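Local structure of probable GGDEF family protein (Chromobacterium violaceum, 3NJA) at residues V22-E26 and S27-E31; Q34-H37 and D38-T42; D48-E51 and D52-F55; R63-V66 and R67-L70; E69-R72 and H73-G76. The protein is of unknown function but, as the PAS domain of a probable GGDEF-family protein, may sense a signal that regulates cyclic di-GMP synthesis. One frame throughout, in Å; residues are numbered along the deposited sequence.

Contact 1 of 5, residues V22-E26 and S27-E31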
loop_
_atom_site.group_PDB
_atom_site.type_symbol
_atom_site.label_atom_id
_atom_site.label_comp_id
_atom_site.label_asym_id
_atom_site.label_seq_id
_atom_site.Cartn_x
_atom_site.Cartn_y
_atom_site.Cartn_z
ATOM N N VAL B 22 -14.774 -16.298 0.042
ATOM C CA VAL B 22 -14.299 -16.080 -1.320
ATOM C C VAL B 22 -15.406 -15.532 -2.218
ATOM O O VAL B 22 -16.511 -16.064 -2.234
ATOM C CB VAL B 22 -13.789 -17.385 -1.940
ATOM C CG1 VAL B 22 -13.485 -17.178 -3.419
ATOM C CG2 VAL B 22 -12.562 -17.892 -1.180
ATOM N N LEU B 23 -15.109 -14.469 -2.962
ATOM C CA LEU B 23 -16.062 -13.933 -3.932
ATOM C C LEU B 23 -15.623 -14.187 -5.371
ATOM O O LEU B 23 -14.724 -13.521 -5.899
ATOM C CB LEU B 23 -16.298 -12.435 -3.716
ATOM C CG LEU B 23 -17.173 -11.747 -4.767
ATOM C CD1 LEU B 23 -18.607 -12.240 -4.682
ATOM C CD2 LEU B 23 -17.117 -10.237 -4.596
ATOM N N HIS B 24 -16.270 -15.157 -6.004
ATOM C CA HIS B 24 -16.013 -15.441 -7.404
ATOM C C HIS B 24 -16.569 -14.339 -8.287
ATOM O O HIS B 24 -17.688 -13.882 -8.087
ATOM C CB HIS B 24 -16.585 -16.802 -7.766
ATOM C CG HIS B 24 -16.011 -17.908 -6.944
ATOM N ND1 HIS B 24 -14.757 -18.428 -7.175
ATOM C CD2 HIS B 24 -16.497 -18.562 -5.863
ATOM C CE1 HIS B 24 -14.505 -19.373 -6.287
ATOM N NE2 HIS B 24 -15.545 -19.475 -5.479
HETATM N N MSE B 25 -15.772 -13.896 -9.252
HETATM C CA MSE B 25 -16.138 -12.743 -10.064
HETATM C C MSE B 25 -17.018 -13.150 -11.250
HETATM O O MSE B 25 -18.074 -12.552 -11.511
HETATM C CB MSE B 25 -14.878 -12.019 -10.535
HETATM C CG MSE B 25 -14.811 -10.533 -10.167
HETATM SE SE MSE B 25 -15.136 -10.112 -8.280
HETATM C CE MSE B 25 -14.816 -8.187 -8.379
ATOM N N GLU B 26 -16.582 -14.184 -11.951
ATOM C CA GLU B 26 -17.310 -14.693 -13.096
ATOM C C GLU B 26 -18.632 -15.251 -12.626
ATOM O O GLU B 26 -19.699 -14.917 -13.152
ATOM C CB GLU B 26 -16.504 -15.819 -13.744
ATOM C CG GLU B 26 -17.341 -16.800 -14.552
ATOM C CD GLU B 26 -17.699 -16.270 -15.934
ATOM O OE1 GLU B 26 -18.890 -16.356 -16.318
ATOM O OE2 GLU B 26 -16.783 -15.775 -16.638
ATOM N N SER B 27 -18.532 -16.111 -11.622
ATOM C CA SER B 27 -19.662 -16.842 -11.073
ATOM C C SER B 27 -20.564 -15.927 -10.231
ATOM O O SER B 27 -21.786 -16.138 -10.135
ATOM C CB SER B 27 -19.128 -18.004 -10.225
ATOM O OG SER B 27 -20.176 -18.788 -9.692
ATOM N N GLY B 28 -19.957 -14.908 -9.626
ATOM C CA GLY B 28 -20.657 -14.050 -8.686
ATOM C C GLY B 28 -20.892 -14.790 -7.386
ATOM O O GLY B 28 -21.363 -14.212 -6.404
ATOM N N ARG B 29 -20.556 -16.077 -7.386
ATOM C CA ARG B 29 -20.784 -16.943 -6.235
ATOM C C ARG B 29 -19.991 -16.440 -5.040
ATOM O O ARG B 29 -18.846 -16.037 -5.182
ATOM C CB ARG B 29 -20.379 -18.383 -6.561
ATOM C CG ARG B 29 -21.074 -19.443 -5.717
ATOM C CD ARG B 29 -20.134 -20.607 -5.442
ATOM N NE ARG B 29 -19.196 -20.816 -6.542
ATOM C CZ ARG B 29 -18.104 -21.575 -6.470
ATOM N NH1 ARG B 29 -17.306 -21.703 -7.526
ATOM N NH2 ARG B 29 -17.805 -22.204 -5.338
ATOM N N LEU B 30 -20.608 -16.452 -3.867
ATOM C CA LEU B 30 -19.913 -16.038 -2.662
ATOM C C LEU B 30 -19.820 -17.197 -1.667
ATOM O O LEU B 30 -20.838 -17.665 -1.165
ATOM C CB LEU B 30 -20.627 -14.842 -2.029
ATOM C CG LEU B 30 -20.031 -14.353 -0.704
ATOM C CD1 LEU B 30 -18.577 -13.934 -0.905
ATOM C CD2 LEU B 30 -20.835 -13.207 -0.120
ATOM N N GLU B 31 -18.603 -17.657 -1.381
ATOM C CA GLU B 31 -18.418 -18.788 -0.473
ATOM C C GLU B 31 -18.186 -18.327 0.951
ATOM O O GLU B 31 -17.274 -17.549 1.223
ATOM C CB GLU B 31 -17.248 -19.670 -0.912
ATOM C CG GLU B 31 -17.357 -20.208 -2.334
ATOM C CD GLU B 31 -16.222 -21.177 -2.703
ATOM O OE1 GLU B 31 -15.164 -20.719 -3.213
ATOM O OE2 GLU B 31 -16.398 -22.400 -2.489
#
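At the tip of a beta hairpin in the PAS fold, strands 19-24 and 30-32, His24 meets Arg29, just before the returning strand, and Glu31 on it. Val22 and Glu31 are an antiparallel hydrogen-bonded pair, Val22 N giving to Glu31 O at 3.0 Å and Glu31 N to Val22 O at 2.8 Å. Nearer the turn, His24 N reaches Arg29 O at 2.8 Å. Gly28, with a positive phi of 73°, helps bring the chain round. Arg29, bent at chi2 and chi3, lays its guanidinium flat on the His24 ring, centres 3.9 Å apart and planes 20° from parallel. Val22 CG1 approaches the rim of the opposite ring face. On the other side of the hairpin, Leu23 CB packs against Leu30 CD1 at 3.9 Å. Val22, Leu23 and His24 also pair with a strand of the second subunit, and the sheet runs on across the interface. The Glu31 carboxylate is split between two partners and should help hold the stack: OE2 makes a salt bridge to Arg29 NH2 at 3.2 Å, while His24 NE2 donates to OE1 of Glu31 at 2.6 Å from well above the carboxylate plane.

Contact 2 of 5, residues Q34-H37 and D38-T42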
loop_
_atom_site.group_PDB
_atom_site.type_symbol
_atom_site.label_atom_id
_atom_site.label_comp_id
_atom_site.label_asym_id
_atom_site.label_seq_id
_atom_site.Cartn_x
_atom_site.Cartn_y
_atom_site.Cartn_z
ATOM N N GLN B 34 -18.930 -21.559 7.697
ATOM C CA GLN B 34 -20.009 -21.452 8.679
ATOM C C GLN B 34 -19.668 -20.381 9.719
ATOM O O GLN B 34 -20.550 -19.829 10.369
ATOM C CB GLN B 34 -20.299 -22.804 9.347
ATOM C CG GLN B 34 -21.359 -22.767 10.458
ATOM C CD GLN B 34 -22.752 -22.399 9.955
ATOM O OE1 GLN B 34 -23.289 -23.030 9.041
ATOM N NE2 GLN B 34 -23.347 -21.378 10.561
ATOM N N ALA B 35 -18.385 -20.077 9.853
ATOM C CA ALA B 35 -17.947 -19.061 10.800
ATOM C C ALA B 35 -18.427 -17.659 10.421
ATOM O O ALA B 35 -18.680 -16.835 11.300
ATOM C CB ALA B 35 -16.432 -19.091 10.950
ATOM N N VAL B 36 -18.540 -17.394 9.120
ATOM C CA VAL B 36 -19.058 -16.115 8.632
ATOM C C VAL B 36 -20.561 -16.039 8.879
ATOM O O VAL B 36 -21.059 -15.119 9.540
ATOM C CB VAL B 36 -18.803 -15.935 7.120
ATOM C CG1 VAL B 36 -19.527 -14.703 6.606
ATOM C CG2 VAL B 36 -17.295 -15.848 6.814
ATOM N N HIS B 37 -21.278 -17.024 8.347
ATOM C CA HIS B 37 -22.702 -17.161 8.597
ATOM C C HIS B 37 -23.028 -16.894 10.051
ATOM O O HIS B 37 -24.108 -16.388 10.372
ATOM C CB HIS B 37 -23.173 -18.563 8.238
ATOM C CG HIS B 37 -23.473 -18.738 6.787
ATOM N ND1 HIS B 37 -24.594 -18.202 6.193
ATOM C CD2 HIS B 37 -22.795 -19.382 5.808
ATOM C CE1 HIS B 37 -24.596 -18.512 4.909
ATOM N NE2 HIS B 37 -23.516 -19.229 4.651
ATOM N N ASP B 38 -22.095 -17.251 10.927
ATOM C CA ASP B 38 -22.307 -17.096 12.355
ATOM C C ASP B 38 -22.181 -15.638 12.765
ATOM O O ASP B 38 -22.942 -15.161 13.599
ATOM C CB ASP B 38 -21.343 -17.979 13.155
ATOM C CG ASP B 38 -21.735 -19.456 13.127
ATOM O OD1 ASP B 38 -22.873 -19.773 12.714
ATOM O OD2 ASP B 38 -20.900 -20.300 13.519
ATOM N N ILE B 39 -21.234 -14.914 12.185
ATOM C CA ILE B 39 -21.107 -13.517 12.569
ATOM C C ILE B 39 -22.215 -12.680 11.922
ATOM O O ILE B 39 -22.609 -11.632 12.447
ATOM C CB ILE B 39 -19.694 -12.947 12.313
ATOM C CG1 ILE B 39 -19.735 -11.816 11.297
ATOM C CG2 ILE B 39 -18.728 -14.034 11.851
ATOM C CD1 ILE B 39 -18.353 -11.317 10.979
ATOM N N PHE B 40 -22.752 -13.181 10.815
ATOM C CA PHE B 40 -23.849 -12.497 10.135
ATOM C C PHE B 40 -25.242 -12.823 10.666
ATOM O O PHE B 40 -26.204 -12.118 10.355
ATOM C CB PHE B 40 -23.802 -12.746 8.628
ATOM C CG PHE B 40 -22.930 -11.778 7.903
ATOM C CD1 PHE B 40 -23.482 -10.685 7.255
ATOM C CD2 PHE B 40 -21.543 -11.943 7.896
ATOM C CE1 PHE B 40 -22.675 -9.778 6.588
ATOM C CE2 PHE B 40 -20.739 -11.036 7.251
ATOM C CZ PHE B 40 -21.308 -9.949 6.587
ATOM N N GLY B 41 -25.336 -13.896 11.448
ATOM C CA GLY B 41 -26.598 -14.381 11.969
ATOM C C GLY B 41 -27.460 -15.016 10.892
ATOM O O GLY B 41 -28.688 -14.944 10.947
ATOM N N THR B 42 -26.824 -15.641 9.909
ATOM C CA THR B 42 -27.556 -16.236 8.797
ATOM C C THR B 42 -27.445 -17.749 8.757
ATOM O O THR B 42 -26.684 -18.358 9.512
ATOM C CB THR B 42 -27.077 -15.686 7.447
ATOM O OG1 THR B 42 -25.645 -15.805 7.357
ATOM C CG2 THR B 42 -27.491 -14.230 7.303
#
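His37 and Thr42 meet where helix 34-40 of the PAS fold comes to its C-terminal end, and the backbone there fits a Schellman motif. Among the main-chain bonds, Thr42 N gives to His37 O at 2.9 Å, reaching back five residues, while a weak bond from Gly41 N to Asp38 O (3.5 Å) lies within that turn. Gly41 has a positive phi of 72°, which takes the chain out of the helix. Just before it, Phe40 N donates to Val36 O at 2.9 Å as a regular helical bond.

The apolar part is Val36 against Phe40. The two side chains run side by side, with Val36 CG1 3.7 Å from Phe40 CD2. Around them, Trp32 meets the rings of both Phe40 and His37, and Val36 packs on Val117 and Phe40 on Ile86 of the second subunit.

Two side-chain hydrogen bonds join the polar residues. Gln34 is bent at chi2, which swings its amide back across Asp38 at about a right angle. NE2 of Gln34 then donates to OD1 of Asp38 at 2.7 Å; the bond lies in the amide plane but meets the carboxylate from above its own plane. The second bond is at the exit from the helix. Thr42 has OG1 set between its backbone N and carbonyl carbon (chi1 52°), which brings the hydroxyl to the edge of the His37 ring: His37 ND1 and Thr42 OG1 are hydrogen-bonded at 2.9 Å.

Contact 3 of 5, residues D48-E51 and D52-F55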
loop_
_atom_site.group_PDB
_atom_site.type_symbol
_atom_site.label_atom_id
_atom_site.label_comp_id
_atom_site.label_asym_id
_atom_site.label_seq_id
_atom_site.Cartn_x
_atom_site.Cartn_y
_atom_site.Cartn_z
ATOM N N ASP B 48 -28.702 -16.576 0.245
ATOM C CA ASP B 48 -28.446 -16.521 -1.196
ATOM C C ASP B 48 -26.987 -16.658 -1.623
ATOM O O ASP B 48 -26.719 -17.069 -2.749
ATOM C CB ASP B 48 -29.006 -15.222 -1.788
ATOM C CG ASP B 48 -30.513 -15.115 -1.653
ATOM O OD1 ASP B 48 -31.231 -15.964 -2.233
ATOM O OD2 ASP B 48 -30.977 -14.170 -0.974
ATOM N N ALA B 49 -26.053 -16.291 -0.749
ATOM C CA ALA B 49 -24.623 -16.321 -1.085
ATOM C C ALA B 49 -24.291 -15.580 -2.382
ATOM O O ALA B 49 -23.802 -16.182 -3.337
ATOM C CB ALA B 49 -24.106 -17.762 -1.151
ATOM N N THR B 50 -24.570 -14.280 -2.409
ATOM C CA THR B 50 -24.209 -13.414 -3.529
ATOM C C THR B 50 -23.691 -12.094 -2.978
ATOM O O THR B 50 -23.913 -11.784 -1.799
ATOM C CB THR B 50 -25.407 -13.096 -4.425
ATOM O OG1 THR B 50 -24.993 -12.218 -5.476
ATOM C CG2 THR B 50 -26.469 -12.389 -3.629
ATOM N N GLU B 51 -23.016 -11.306 -3.814
ATOM C CA GLU B 51 -22.540 -10.018 -3.327
ATOM C C GLU B 51 -23.696 -9.091 -2.912
ATOM O O GLU B 51 -23.619 -8.439 -1.866
ATOM C CB GLU B 51 -21.595 -9.314 -4.300
ATOM C CG GLU B 51 -20.906 -8.108 -3.654
ATOM C CD GLU B 51 -19.792 -7.499 -4.510
ATOM O OE1 GLU B 51 -18.878 -6.852 -3.931
ATOM O OE2 GLU B 51 -19.832 -7.667 -5.752
ATOM N N ASP B 52 -24.761 -9.022 -3.707
ATOM C CA ASP B 52 -25.894 -8.181 -3.327
ATOM C C ASP B 52 -26.433 -8.607 -1.980
ATOM O O ASP B 52 -26.678 -7.767 -1.110
ATOM C CB ASP B 52 -27.042 -8.211 -4.332
ATOM C CG ASP B 52 -28.269 -7.458 -3.816
ATOM O OD1 ASP B 52 -28.120 -6.260 -3.477
ATOM O OD2 ASP B 52 -29.364 -8.062 -3.720
ATOM N N ALA B 53 -26.608 -9.914 -1.799
ATOM C CA ALA B 53 -27.142 -10.435 -0.545
ATOM C C ALA B 53 -26.330 -9.882 0.607
ATOM O O ALA B 53 -26.859 -9.512 1.653
ATOM C CB ALA B 53 -27.113 -11.942 -0.529
ATOM N N TYR B 54 -25.026 -9.818 0.396
ATOM C CA TYR B 54 -24.120 -9.302 1.404
ATOM C C TYR B 54 -24.450 -7.835 1.700
ATOM O O TYR B 54 -24.490 -7.419 2.856
ATOM C CB TYR B 54 -22.676 -9.489 0.927
ATOM C CG TYR B 54 -21.694 -8.466 1.423
ATOM C CD1 TYR B 54 -21.168 -8.543 2.707
ATOM C CD2 TYR B 54 -21.275 -7.430 0.601
ATOM C CE1 TYR B 54 -20.258 -7.607 3.168
ATOM C CE2 TYR B 54 -20.348 -6.489 1.043
ATOM C CZ TYR B 54 -19.847 -6.582 2.327
ATOM O OH TYR B 54 -18.937 -5.649 2.774
ATOM N N PHE B 55 -24.727 -7.062 0.658
ATOM C CA PHE B 55 -24.945 -5.641 0.847
ATOM C C PHE B 55 -26.271 -5.355 1.550
ATOM O O PHE B 55 -26.373 -4.375 2.273
ATOM C CB PHE B 55 -24.834 -4.897 -0.482
ATOM C CG PHE B 55 -23.435 -4.496 -0.822
ATOM C CD1 PHE B 55 -22.822 -3.459 -0.147
ATOM C CD2 PHE B 55 -22.724 -5.162 -1.812
ATOM C CE1 PHE B 55 -21.503 -3.087 -0.454
ATOM C CE2 PHE B 55 -21.418 -4.793 -2.133
ATOM C CZ PHE B 55 -20.805 -3.754 -1.451
#
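Glu51 and Phe55 lie side by side, one turn apart at the start of helix 51-56 of the PAS fold, and point the same way. Glu51 keeps an extended chain with CG anti to the backbone N (chi1 -169°), which carries CG past the CE2 edge of the ring: CG of Glu51 is 3.7 Å from CE2 of Phe55, and the carboxyl carbon comes up at the ring edge, in its plane. The carboxylate itself is turned 37° from the ring. Tyr54 comes at Phe55 from another direction, placing CE2 about 3.6 Å above the centre of one Phe55 ring face. At the edge of the Tyr54 ring, in its plane, lies Glu51 O.

Thr50 is at the N-cap position, but its CG2, not OG1, faces the first turn, and no side-chain cap is seen. CG2 of Thr50 is modelled 3.2 Å from CB of Ala53, unusually close, which leaves the placing of this side chain less sure. Asp48 CB approaches the same methyl of Ala53 at 4.0 Å. The first helical bonds follow, Tyr54 N to Thr50 O and Phe55 N to Glu51 O, both 3.1 Å.

Beyond the turn, Tyr54 and Phe55 rest on Val66 of helix 63-74, and Arg67 makes a cation-pi contact with Phe55. Glu51 thus brings both CG and its carboxylate to the CE2 edge of Phe55, which may suit the partly positive ring hydrogens there.

Contact 4 of 5, residues R63-V66 and R67-L70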
loop_
_atom_site.group_PDB
_atom_site.type_symbol
_atom_site.label_atom_id
_atom_site.label_comp_id
_atom_site.label_asym_id
_atom_site.label_seq_id
_atom_site.Cartn_x
_atom_site.Cartn_y
_atom_site.Cartn_z
ATOM N N ARG B 63 -23.160 1.299 3.098
ATOM C CA ARG B 63 -23.064 0.578 1.819
ATOM C C ARG B 63 -22.370 1.327 0.673
ATOM O O ARG B 63 -21.632 0.724 -0.111
ATOM C CB ARG B 63 -24.434 0.100 1.344
ATOM C CG ARG B 63 -25.126 -0.857 2.293
ATOM C CD ARG B 63 -26.499 -1.193 1.776
ATOM N NE ARG B 63 -27.261 -1.959 2.749
ATOM C CZ ARG B 63 -28.574 -2.172 2.662
ATOM N NH1 ARG B 63 -29.266 -1.669 1.646
ATOM N NH2 ARG B 63 -29.192 -2.893 3.587
ATOM N N ALA B 64 -22.621 2.625 0.554
ATOM C CA ALA B 64 -21.989 3.387 -0.506
ATOM C C ALA B 64 -20.490 3.476 -0.241
ATOM O O ALA B 64 -19.676 3.197 -1.124
ATOM C CB ALA B 64 -22.599 4.770 -0.606
ATOM N N ARG B 65 -20.142 3.850 0.988
ATOM C CA ARG B 65 -18.754 4.001 1.397
ATOM C C ARG B 65 -17.949 2.758 1.041
ATOM O O ARG B 65 -16.934 2.831 0.348
ATOM C CB ARG B 65 -18.675 4.229 2.901
ATOM C CG ARG B 65 -17.463 5.059 3.348
ATOM C CD ARG B 65 -17.204 4.877 4.842
ATOM N NE ARG B 65 -16.527 3.605 5.061
ATOM C CZ ARG B 65 -16.865 2.707 5.981
ATOM N NH1 ARG B 65 -16.166 1.583 6.082
ATOM N NH2 ARG B 65 -17.889 2.922 6.794
ATOM N N VAL B 66 -18.419 1.619 1.534
ATOM C CA VAL B 66 -17.775 0.344 1.294
ATOM C C VAL B 66 -17.634 0.075 -0.204
ATOM O O VAL B 66 -16.548 -0.274 -0.686
ATOM C CB VAL B 66 -18.562 -0.783 1.959
ATOM C CG1 VAL B 66 -18.207 -2.114 1.339
ATOM C CG2 VAL B 66 -18.313 -0.779 3.469
ATOM N N ARG B 67 -18.718 0.257 -0.952
ATOM C CA ARG B 67 -18.620 0.087 -2.396
ATOM C C ARG B 67 -17.464 0.894 -2.973
ATOM O O ARG B 67 -16.665 0.369 -3.745
ATOM C CB ARG B 67 -19.931 0.412 -3.108
ATOM C CG ARG B 67 -20.834 -0.812 -3.214
ATOM C CD ARG B 67 -22.015 -0.592 -4.135
ATOM N NE ARG B 67 -23.097 -1.536 -3.841
ATOM C CZ ARG B 67 -24.113 -1.284 -3.014
ATOM N NH1 ARG B 67 -24.209 -0.106 -2.399
ATOM N NH2 ARG B 67 -25.035 -2.213 -2.803
ATOM N N ARG B 68 -17.368 2.158 -2.583
ATOM C CA ARG B 68 -16.302 3.012 -3.075
ATOM C C ARG B 68 -14.919 2.533 -2.632
ATOM O O ARG B 68 -13.980 2.560 -3.413
ATOM C CB ARG B 68 -16.519 4.460 -2.648
ATOM C CG ARG B 68 -17.603 5.166 -3.417
ATOM C CD ARG B 68 -17.785 6.597 -2.916
ATOM N NE ARG B 68 -17.923 6.694 -1.462
ATOM C CZ ARG B 68 -19.056 7.006 -0.830
ATOM N NH1 ARG B 68 -20.161 7.236 -1.525
ATOM N NH2 ARG B 68 -19.086 7.096 0.501
ATOM N N GLU B 69 -14.797 2.092 -1.383
ATOM C CA GLU B 69 -13.498 1.677 -0.865
ATOM C C GLU B 69 -13.008 0.412 -1.544
ATOM O O GLU B 69 -11.806 0.252 -1.775
ATOM C CB GLU B 69 -13.542 1.491 0.652
ATOM C CG GLU B 69 -13.745 2.802 1.425
ATOM C CD GLU B 69 -13.681 2.625 2.941
ATOM O OE1 GLU B 69 -13.805 3.639 3.669
ATOM O OE2 GLU B 69 -13.508 1.474 3.402
ATOM N N LEU B 70 -13.933 -0.491 -1.853
ATOM C CA LEU B 70 -13.597 -1.678 -2.627
ATOM C C LEU B 70 -13.101 -1.215 -3.973
ATOM O O LEU B 70 -11.951 -1.456 -4.342
ATOM C CB LEU B 70 -14.818 -2.562 -2.822
ATOM C CG LEU B 70 -15.387 -3.109 -1.514
ATOM C CD1 LEU B 70 -16.790 -3.683 -1.717
ATOM C CD2 LEU B 70 -14.434 -4.149 -0.925
HETATM O O HOH W 1 -13.086 0.556 5.838
#
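Arg65 sends its CG off anti to the backbone N (chi1 -151°) and bends once, at chi3 (78°), which turns its NE toward Glu69, one turn further along helix 63-74 of the PAS fold. Glu69 meets it with a chain extended beyond CG. The result is an i to i+4 salt bridge, Arg65 NE giving its hydrogen to Glu69 OE1 at 3.1 Å; the oxygen lies near the guanidinium plane, whereas the nitrogen approaches from high above the carboxylate plane. A water joins the other ends, donating to Glu69 OE2 at 2.6 Å and accepting a weak bond from Arg65 NH1. That NH1 has its stronger partner in Glu83 O of the second subunit.

Arg68 folds back over the helix, bent at chi3, and spreads one guanidinium face over the backbone of Ala64 and Arg65. Its NH1 stands 3.6 Å from Ala64 CB, while NE makes a salt bridge to Glu83 of the third subunit. On another side, Val66 CG1 and Leu70 CD1 touch at 3.7 Å, their side chains running together, and Leu70 N bonds to Val66 O at 2.9 Å.

These residues place helix 63-74 between several partners: Leu70 packs on Phe55 of helix 51-56, Arg63 NE bonds to Val58 O, and the second subunit brings Tyr84 and Val82, from its strand 80-87, against Val66 and Glu69.

Contact 5 of 5, residues E69-R72 and H73-G76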
loop_
_atom_site.group_PDB
_atom_site.type_symbol
_atom_site.label_atom_id
_atom_site.label_comp_id
_atom_site.label_asym_id
_atom_site.label_seq_id
_atom_site.Cartn_x
_atom_site.Cartn_y
_atom_site.Cartn_z
ATOM N N GLU B 69 -14.797 2.092 -1.383
ATOM C CA GLU B 69 -13.498 1.677 -0.865
ATOM C C GLU B 69 -13.008 0.412 -1.544
ATOM O O GLU B 69 -11.806 0.252 -1.775
ATOM C CB GLU B 69 -13.542 1.491 0.652
ATOM C CG GLU B 69 -13.745 2.802 1.425
ATOM C CD GLU B 69 -13.681 2.625 2.941
ATOM O OE1 GLU B 69 -13.805 3.639 3.669
ATOM O OE2 GLU B 69 -13.508 1.474 3.402
ATOM N N LEU B 70 -13.933 -0.491 -1.853
ATOM C CA LEU B 70 -13.597 -1.678 -2.627
ATOM C C LEU B 70 -13.101 -1.215 -3.973
ATOM O O LEU B 70 -11.951 -1.456 -4.342
ATOM C CB LEU B 70 -14.818 -2.562 -2.822
ATOM C CG LEU B 70 -15.387 -3.109 -1.514
ATOM C CD1 LEU B 70 -16.790 -3.683 -1.717
ATOM C CD2 LEU B 70 -14.434 -4.149 -0.925
ATOM N N ASP B 71 -13.971 -0.523 -4.696
ATOM C CA ASP B 71 -13.653 -0.081 -6.044
ATOM C C ASP B 71 -12.346 0.677 -6.067
ATOM O O ASP B 71 -11.580 0.570 -7.013
ATOM C CB ASP B 71 -14.773 0.789 -6.606
ATOM C CG ASP B 71 -16.053 0.005 -6.839
ATOM O OD1 ASP B 71 -16.018 -1.243 -6.733
ATOM O OD2 ASP B 71 -17.093 0.637 -7.128
ATOM N N ARG B 72 -12.085 1.441 -5.019
ATOM C CA ARG B 72 -10.856 2.206 -4.966
ATOM C C ARG B 72 -9.614 1.298 -4.877
ATOM O O ARG B 72 -8.559 1.619 -5.421
ATOM C CB ARG B 72 -10.894 3.195 -3.808
ATOM C CG ARG B 72 -9.872 4.288 -3.944
ATOM C CD ARG B 72 -10.052 5.377 -2.912
ATOM N NE ARG B 72 -11.316 6.108 -3.034
ATOM C CZ ARG B 72 -12.307 6.024 -2.154
ATOM N NH1 ARG B 72 -12.188 5.218 -1.099
ATOM N NH2 ARG B 72 -13.415 6.741 -2.330
ATOM N N HIS B 73 -9.755 0.158 -4.206
ATOM C CA HIS B 73 -8.638 -0.749 -3.984
ATOM C C HIS B 73 -8.456 -1.749 -5.119
ATOM O O HIS B 73 -7.336 -2.010 -5.554
ATOM C CB HIS B 73 -8.810 -1.497 -2.665
ATOM C CG HIS B 73 -8.376 -0.711 -1.468
ATOM N ND1 HIS B 73 -9.153 0.281 -0.907
ATOM C CD2 HIS B 73 -7.252 -0.775 -0.721
ATOM C CE1 HIS B 73 -8.519 0.798 0.131
ATOM N NE2 HIS B 73 -7.366 0.171 0.270
ATOM N N VAL B 74 -9.564 -2.312 -5.579
ATOM C CA VAL B 74 -9.550 -3.299 -6.649
ATOM C C VAL B 74 -9.296 -2.660 -8.019
ATOM O O VAL B 74 -8.682 -3.270 -8.892
ATOM C CB VAL B 74 -10.894 -4.114 -6.676
ATOM C CG1 VAL B 74 -12.078 -3.190 -6.603
ATOM C CG2 VAL B 74 -11.001 -4.975 -7.925
ATOM N N LEU B 75 -9.759 -1.425 -8.194
ATOM C CA LEU B 75 -9.811 -0.809 -9.516
ATOM C C LEU B 75 -9.116 0.546 -9.606
ATOM O O LEU B 75 -8.875 1.058 -10.708
ATOM C CB LEU B 75 -11.259 -0.655 -9.969
ATOM C CG LEU B 75 -11.659 -1.478 -11.190
ATOM C CD1 LEU B 75 -11.709 -2.967 -10.848
ATOM C CD2 LEU B 75 -12.993 -0.994 -11.753
ATOM N N GLY B 76 -8.805 1.132 -8.458
ATOM C CA GLY B 76 -8.184 2.442 -8.438
ATOM C C GLY B 76 -6.701 2.370 -8.750
ATOM O O GLY B 76 -6.125 1.286 -8.829
#
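His73 curls back onto the preceding turn, and its ring ND1 donates to Glu69 O at 2.8 Å. With CG anti to the carbonyl carbon (chi1 -82°), the ring lies back along the helix and meets that oxygen at its edge, close to the ring plane. The same oxygen also takes His73 N, at 3.2 Å, and the two donors reach it from opposite faces of the carbonyl plane. The bond implies that ND1 carries a hydrogen and should restrict rotation of the imidazole, whose ring stacks with Phe80 of the second subunit.

All this takes place in the last turn of helix 63-74 of the PAS fold, where the chain begins to leave helical geometry at Leu75. Asp71 contributes mainly through its backbone: its O accepts from Leu75 N at 2.9 Å, the donor standing above the carbonyl plane.

Arg72 meets the departing chain through its carbonyl. Arg72 O receives a weak bond from Gly76 N at 3.1 Å, with Gly76 CA making a CA-H...O contact to the same oxygen. Its guanidinium leads elsewhere, to a salt bridge between NH1 and Glu83 of the third subunit.

How the contacts relate
From the N terminus the five contacts follow in series, each closing a short local turn; none crosses another, and only contacts 4 and 5 overlap, sharing Glu69 and Leu70 on helix 63-74. Contact 1 closes the hairpin, and the chain passes through Trp32 into the helix of contact 2, the centres of contacts 1 and 2 being about 17 Å apart. Contact 3 links these first elements: Leu30 N probably hydrogen-bonds to Ala49 O, and Tyr54 touches Phe40. It also reaches forward to helix 63-74 through Phe55. All five contacts touch the second subunit, consistent with PAS domains completed across subunits.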